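Local coordinates for protein alcohol dehydrogenase (Aeropyrum pernix, PDB 1H2B) that probably catalyses the NAD-dependent oxidation of alcohols, as a zinc-containing dehydrogenase that binds NAD and zinc ions, at residues Leu69-Asn81 against Phe128-Met141. Sequence-based numbering, arbitrary orientation.
Sequences LQPKLPYTLGHEN and FPGLNIDGGFAEFM. With ZN (zinc ion), chain J; OCA (octanoic acid (caprylic acid)), chain H.
The loop Gly135-Phe137 is tied to Thr76-Gly78 by three backbone hydrogen bonds: Gly135 N to Thr76 O, Phe137 N to Leu77 O (2.9 Å) and Gly136 N to Gly78 O. Asn81 ND2 gives Gly78 O a second bond from above its carbonyl plane. Gly78 CA sits over the centre of the Phe137 ring, 3.6 Å from its centroid, a CH-pi contact, while Leu77 CB packs against Phe137 CD1. An alanine in place of Phe137 would probably leave Gly78 CA and Leu77 CB facing a gap. Asp134 OD1 takes a straight bond from Thr76 N (2.8 Å, 164°) and a salt bridge from Arg20, which also bonds Thr76 OG1. His79 CB lies 3.6 Å from Phe128 CE2, at that ring's edge; Leu131 CD2 lies over one imidazole face. With CG between backbone N and carbonyl carbon (chi1 56°), the imidazole of His79 turns toward the zinc ion, which His79 NE2 binds at 2.1 Å. A water in the imidazole plane accepts from His79 ND1 (2.7 Å) and Gly78 N and donates to Gly130 O; with the zinc bond, it holds the ring's rotation. Cys54, Asp168 and octanoic acid, beside Phe128, also bind this zinc: the catalytic-zinc site typical of zinc-containing alcohol dehydrogenases, to which the GroES-like domain supplies His79.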
loop_
_atom_site.group_PDB
_atom_site.type_symbol
_atom_site.label_atom_id
_atom_site.label_comp_id
_atom_site.label_asym_id
_atom_site.label_seq_id
_atom_site.Cartn_x
_atom_site.Cartn_y
_atom_site.Cartn_z
ATOM N N LEU B 69 -19.145 -22.610 15.086
ATOM C CA LEU B 69 -18.185 -23.686 14.850
ATOM C C LEU B 69 -18.803 -25.071 14.981
ATOM O O LEU B 69 -18.255 -26.040 14.448
ATOM C CB LEU B 69 -17.004 -23.576 15.821
ATOM C CG LEU B 69 -16.209 -22.269 15.786
ATOM C CD1 LEU B 69 -15.143 -22.340 16.840
ATOM C CD2 LEU B 69 -15.617 -21.964 14.403
ATOM N N GLN B 70 -19.918 -25.147 15.713
ATOM C CA GLN B 70 -20.624 -26.398 16.015
ATOM C C GLN B 70 -19.700 -27.608 16.268
ATOM O O GLN B 70 -19.752 -28.593 15.519
ATOM C CB GLN B 70 -21.673 -26.708 14.909
ATOM N N PRO B 71 -18.867 -27.539 17.317
ATOM C CA PRO B 71 -17.881 -28.594 17.577
ATOM C C PRO B 71 -18.531 -29.786 18.247
ATOM O O PRO B 71 -19.548 -29.634 18.932
ATOM C CB PRO B 71 -16.921 -27.935 18.574
ATOM C CG PRO B 71 -17.801 -26.982 19.350
ATOM C CD PRO B 71 -18.803 -26.471 18.341
ATOM N N LYS B 72 -17.937 -30.959 18.072
ATOM C CA LYS B 72 -18.397 -32.139 18.788
ATOM C C LYS B 72 -17.875 -32.101 20.221
ATOM O O LYS B 72 -16.680 -31.906 20.443
ATOM C CB LYS B 72 -17.934 -33.407 18.062
ATOM C CG LYS B 72 -18.319 -34.723 18.739
ATOM C CD LYS B 72 -17.797 -35.922 17.939
ATOM C CE LYS B 72 -16.516 -36.503 18.550
ATOM N NZ LYS B 72 -15.291 -36.260 17.724
ATOM N N LEU B 73 -18.785 -32.261 21.182
ATOM C CA LEU B 73 -18.439 -32.342 22.605
ATOM C C LEU B 73 -18.334 -33.806 23.041
ATOM O O LEU B 73 -19.069 -34.652 22.501
ATOM C CB LEU B 73 -19.482 -31.612 23.462
ATOM C CG LEU B 73 -19.851 -30.193 23.043
ATOM C CD1 LEU B 73 -20.712 -29.528 24.101
ATOM C CD2 LEU B 73 -18.584 -29.393 22.827
ATOM N N PRO B 74 -17.429 -34.137 23.971
ATOM C CA PRO B 74 -16.414 -33.224 24.533
ATOM C C PRO B 74 -15.163 -33.015 23.684
ATOM O O PRO B 74 -14.837 -33.827 22.807
ATOM C CB PRO B 74 -15.997 -33.942 25.816
ATOM C CG PRO B 74 -16.178 -35.392 25.489
ATOM C CD PRO B 74 -17.372 -35.467 24.615
ATOM N N TYR B 75 -14.459 -31.916 23.976
ATOM C CA TYR B 75 -13.131 -31.676 23.411
ATOM C C TYR B 75 -12.255 -30.892 24.356
ATOM O O TYR B 75 -12.729 -30.166 25.239
ATOM C CB TYR B 75 -13.192 -30.987 22.050
ATOM C CG TYR B 75 -13.658 -29.540 22.010
ATOM C CD1 TYR B 75 -12.763 -28.503 21.729
ATOM C CD2 TYR B 75 -15.003 -29.217 22.188
ATOM C CE1 TYR B 75 -13.205 -27.173 21.628
ATOM C CE2 TYR B 75 -15.442 -27.915 22.097
ATOM C CZ TYR B 75 -14.543 -26.890 21.819
ATOM O OH TYR B 75 -15.026 -25.599 21.711
ATOM N N THR B 76 -10.950 -31.046 24.158
ATOM C CA THR B 76 -9.965 -30.448 25.021
ATOM C C THR B 76 -9.682 -29.020 24.545
ATOM O O THR B 76 -9.497 -28.784 23.350
ATOM C CB THR B 76 -8.693 -31.257 24.879
ATOM O OG1 THR B 76 -8.964 -32.579 25.366
ATOM C CG2 THR B 76 -7.580 -30.739 25.777
ATOM N N LEU B 77 -9.683 -28.090 25.493
ATOM C CA LEU B 77 -9.425 -26.691 25.092
ATOM C C LEU B 77 -7.914 -26.448 25.070
ATOM O O LEU B 77 -7.107 -27.316 25.444
ATOM C CB LEU B 77 -10.114 -25.704 26.050
ATOM C CG LEU B 77 -11.647 -25.650 26.083
ATOM C CD1 LEU B 77 -12.140 -24.241 26.556
ATOM C CD2 LEU B 77 -12.403 -26.176 24.900
ATOM N N GLY B 78 -7.541 -25.244 24.635
ATOM C CA GLY B 78 -6.164 -24.718 24.743
ATOM C C GLY B 78 -5.586 -24.469 23.358
ATOM O O GLY B 78 -5.219 -25.432 22.669
ATOM N N HIS B 79 -5.451 -23.203 22.963
ATOM C CA HIS B 79 -4.993 -22.899 21.596
ATOM C C HIS B 79 -3.764 -21.982 21.559
ATOM O O HIS B 79 -3.454 -21.394 20.501
ATOM C CB HIS B 79 -6.134 -22.258 20.771
ATOM C CG HIS B 79 -6.706 -21.033 21.414
ATOM N ND1 HIS B 79 -7.718 -21.096 22.354
ATOM C CD2 HIS B 79 -6.455 -19.712 21.210
ATOM C CE1 HIS B 79 -8.022 -19.864 22.735
ATOM N NE2 HIS B 79 -7.260 -19.010 22.077
ATOM N N GLU B 80 -3.027 -21.949 22.646
ATOM C CA GLU B 80 -1.892 -21.045 22.795
ATOM C C GLU B 80 -0.739 -21.853 23.351
ATOM O O GLU B 80 -0.410 -21.839 24.539
ATOM C CB GLU B 80 -2.319 -19.847 23.685
ATOM C CG GLU B 80 -1.246 -18.781 23.836
ATOM C CD GLU B 80 -1.810 -17.570 24.549
ATOM O OE1 GLU B 80 -1.695 -17.543 25.781
ATOM O OE2 GLU B 80 -2.373 -16.685 23.874
ATOM N N ASN B 81 -0.065 -22.575 22.441
ATOM C CA ASN B 81 0.747 -23.712 22.889
ATOM C C ASN B 81 2.207 -23.693 22.504
ATOM O O ASN B 81 2.542 -23.398 21.370
ATOM C CB ASN B 81 0.117 -24.986 22.327
ATOM C CG ASN B 81 -1.321 -25.128 22.816
ATOM O OD1 ASN B 81 -1.541 -25.079 24.026
ATOM N ND2 ASN B 81 -2.262 -25.343 21.903
ATOM N N PHE B 128 -8.722 -25.910 14.213
ATOM C CA PHE B 128 -8.112 -24.997 15.172
ATOM C C PHE B 128 -8.107 -25.707 16.509
ATOM O O PHE B 128 -9.131 -25.683 17.246
ATOM C CB PHE B 128 -8.944 -23.691 15.178
ATOM C CG PHE B 128 -8.241 -22.461 15.731
ATOM C CD1 PHE B 128 -8.014 -21.354 14.914
ATOM C CD2 PHE B 128 -7.950 -22.350 17.078
ATOM C CE1 PHE B 128 -7.405 -20.202 15.425
ATOM C CE2 PHE B 128 -7.360 -21.195 17.610
ATOM C CZ PHE B 128 -7.080 -20.113 16.767
ATOM N N PRO B 129 -6.998 -26.382 16.863
ATOM C CA PRO B 129 -6.892 -27.035 18.172
ATOM C C PRO B 129 -7.302 -26.113 19.344
ATOM O O PRO B 129 -6.889 -24.956 19.470
ATOM C CB PRO B 129 -5.428 -27.412 18.256
ATOM C CG PRO B 129 -5.093 -27.750 16.770
ATOM C CD PRO B 129 -5.800 -26.626 16.033
ATOM N N GLY B 130 -8.194 -26.643 20.175
ATOM C CA GLY B 130 -8.679 -25.853 21.287
ATOM C C GLY B 130 -9.944 -25.084 20.998
ATOM O O GLY B 130 -10.619 -24.682 21.944
ATOM N N LEU B 131 -10.253 -24.811 19.735
ATOM C CA LEU B 131 -11.437 -24.008 19.420
ATOM C C LEU B 131 -12.547 -24.916 18.987
ATOM O O LEU B 131 -13.648 -24.806 19.483
ATOM C CB LEU B 131 -11.187 -23.027 18.272
ATOM C CG LEU B 131 -11.021 -21.567 18.679
ATOM C CD1 LEU B 131 -12.342 -20.941 19.034
ATOM C CD2 LEU B 131 -10.031 -21.431 19.840
ATOM N N ASN B 132 -12.250 -25.772 18.008
ATOM C CA ASN B 132 -13.216 -26.747 17.497
ATOM C C ASN B 132 -12.802 -28.222 17.535
ATOM O O ASN B 132 -13.622 -29.100 17.218
ATOM C CB ASN B 132 -13.760 -26.326 16.102
ATOM C CG ASN B 132 -12.717 -26.378 14.985
ATOM O OD1 ASN B 132 -11.519 -26.454 15.217
ATOM N ND2 ASN B 132 -13.194 -26.335 13.747
ATOM N N ILE B 133 -11.555 -28.497 17.923
ATOM C CA ILE B 133 -11.022 -29.865 18.071
ATOM C C ILE B 133 -10.076 -29.860 19.258
ATOM O O ILE B 133 -9.824 -28.799 19.813
ATOM C CB ILE B 133 -10.281 -30.346 16.769
ATOM C CG1 ILE B 133 -9.098 -29.430 16.380
ATOM C CG2 ILE B 133 -11.239 -30.421 15.580
ATOM C CD1 ILE B 133 -8.153 -30.031 15.310
ATOM N N ASP B 134 -9.559 -31.025 19.658
ATOM C CA ASP B 134 -8.745 -31.105 20.858
ATOM C C ASP B 134 -7.501 -30.195 20.789
ATOM O O ASP B 134 -6.786 -30.131 19.759
ATOM C CB ASP B 134 -8.237 -32.508 21.075
ATOM C CG ASP B 134 -9.309 -33.454 21.565
ATOM O OD1 ASP B 134 -10.278 -32.992 22.211
ATOM O OD2 ASP B 134 -9.208 -34.691 21.346
ATOM N N GLY B 135 -7.283 -29.519 21.909
ATOM C CA GLY B 135 -6.176 -28.584 22.103
ATOM C C GLY B 135 -5.110 -28.944 23.120
ATOM O O GLY B 135 -4.817 -30.138 23.433
ATOM N N GLY B 136 -4.465 -27.895 23.651
ATOM C CA GLY B 136 -3.218 -28.027 24.396
ATOM C C GLY B 136 -3.300 -28.133 25.923
ATOM O O GLY B 136 -2.275 -28.217 26.597
ATOM N N PHE B 137 -4.522 -28.081 26.468
ATOM C CA PHE B 137 -4.658 -28.266 27.923
ATOM C C PHE B 137 -4.612 -29.768 28.218
ATOM O O PHE B 137 -5.607 -30.376 28.633
ATOM C CB PHE B 137 -5.980 -27.667 28.452
ATOM C CG PHE B 137 -6.080 -26.161 28.351
ATOM C CD1 PHE B 137 -7.332 -25.584 28.167
ATOM C CD2 PHE B 137 -4.954 -25.341 28.514
ATOM C CE1 PHE B 137 -7.474 -24.172 28.096
ATOM C CE2 PHE B 137 -5.057 -23.954 28.440
ATOM C CZ PHE B 137 -6.315 -23.369 28.234
ATOM N N ALA B 138 -3.454 -30.372 27.943
ATOM C CA ALA B 138 -3.279 -31.826 27.974
ATOM C C ALA B 138 -1.794 -32.115 27.950
ATOM O O ALA B 138 -0.967 -31.235 27.662
ATOM C CB ALA B 138 -3.949 -32.490 26.767
ATOM N N GLU B 139 -1.429 -33.359 28.216
ATOM C CA GLU B 139 -0.014 -33.706 28.182
ATOM C C GLU B 139 0.533 -33.682 26.741
ATOM O O GLU B 139 1.700 -33.282 26.520
ATOM C CB GLU B 139 0.177 -35.103 28.813
ATOM C CG GLU B 139 1.633 -35.499 29.011
ATOM C CD GLU B 139 1.853 -36.877 29.643
ATOM O OE1 GLU B 139 0.867 -37.622 29.887
ATOM O OE2 GLU B 139 3.039 -37.223 29.886
ATOM N N PHE B 140 -0.290 -34.103 25.793
ATOM C CA PHE B 140 0.122 -34.190 24.385
ATOM C C PHE B 140 -0.945 -33.618 23.502
ATOM O O PHE B 140 -2.155 -33.647 23.840
ATOM C CB PHE B 140 0.367 -35.647 23.929
ATOM C CG PHE B 140 1.477 -36.350 24.687
ATOM C CD1 PHE B 140 1.180 -37.179 25.779
ATOM C CD2 PHE B 140 2.784 -36.164 24.325
ATOM C CE1 PHE B 140 2.188 -37.804 26.483
ATOM C CE2 PHE B 140 3.820 -36.801 25.017
ATOM C CZ PHE B 140 3.516 -37.626 26.097
ATOM N N MET B 141 -0.527 -33.148 22.332
ATOM C CA MET B 141 -1.482 -32.608 21.370
ATOM C C MET B 141 -0.972 -32.849 19.967
ATOM O O MET B 141 0.202 -32.669 19.704
ATOM C CB MET B 141 -1.634 -31.076 21.581
ATOM C CG MET B 141 -2.774 -30.514 20.758
ATOM S SD MET B 141 -2.743 -28.658 20.754
ATOM C CE MET B 141 -1.791 -28.440 19.205
HETATM ZN ZN ZN J . -7.257 -16.941 22.078
HETATM C C1 OCA H . -8.647 -16.845 19.507
HETATM C C2 OCA H . -9.931 -16.614 18.696
HETATM C C3 OCA H . -9.799 -17.203 17.281
HETATM C C4 OCA H . -11.113 -17.373 16.535
HETATM C C5 OCA H . -10.856 -18.128 15.231
HETATM C C6 OCA H . -12.093 -18.128 14.336
HETATM C C7 OCA H . -11.862 -18.777 12.975
HETATM C C8 OCA H . -13.151 -18.727 12.174
HETATM O O1 OCA H . -8.627 -16.596 20.744
HETATM O O2 OCA H . -7.611 -17.248 18.940
HETATM O O HOH W 1 -16.020 -25.899 13.210
HETATM O O HOH W 2 -14.475 -31.708 18.770
HETATM O O HOH W 3 -12.858 -34.371 20.805
HETATM O O HOH W 4 -9.054 -23.032 23.602
#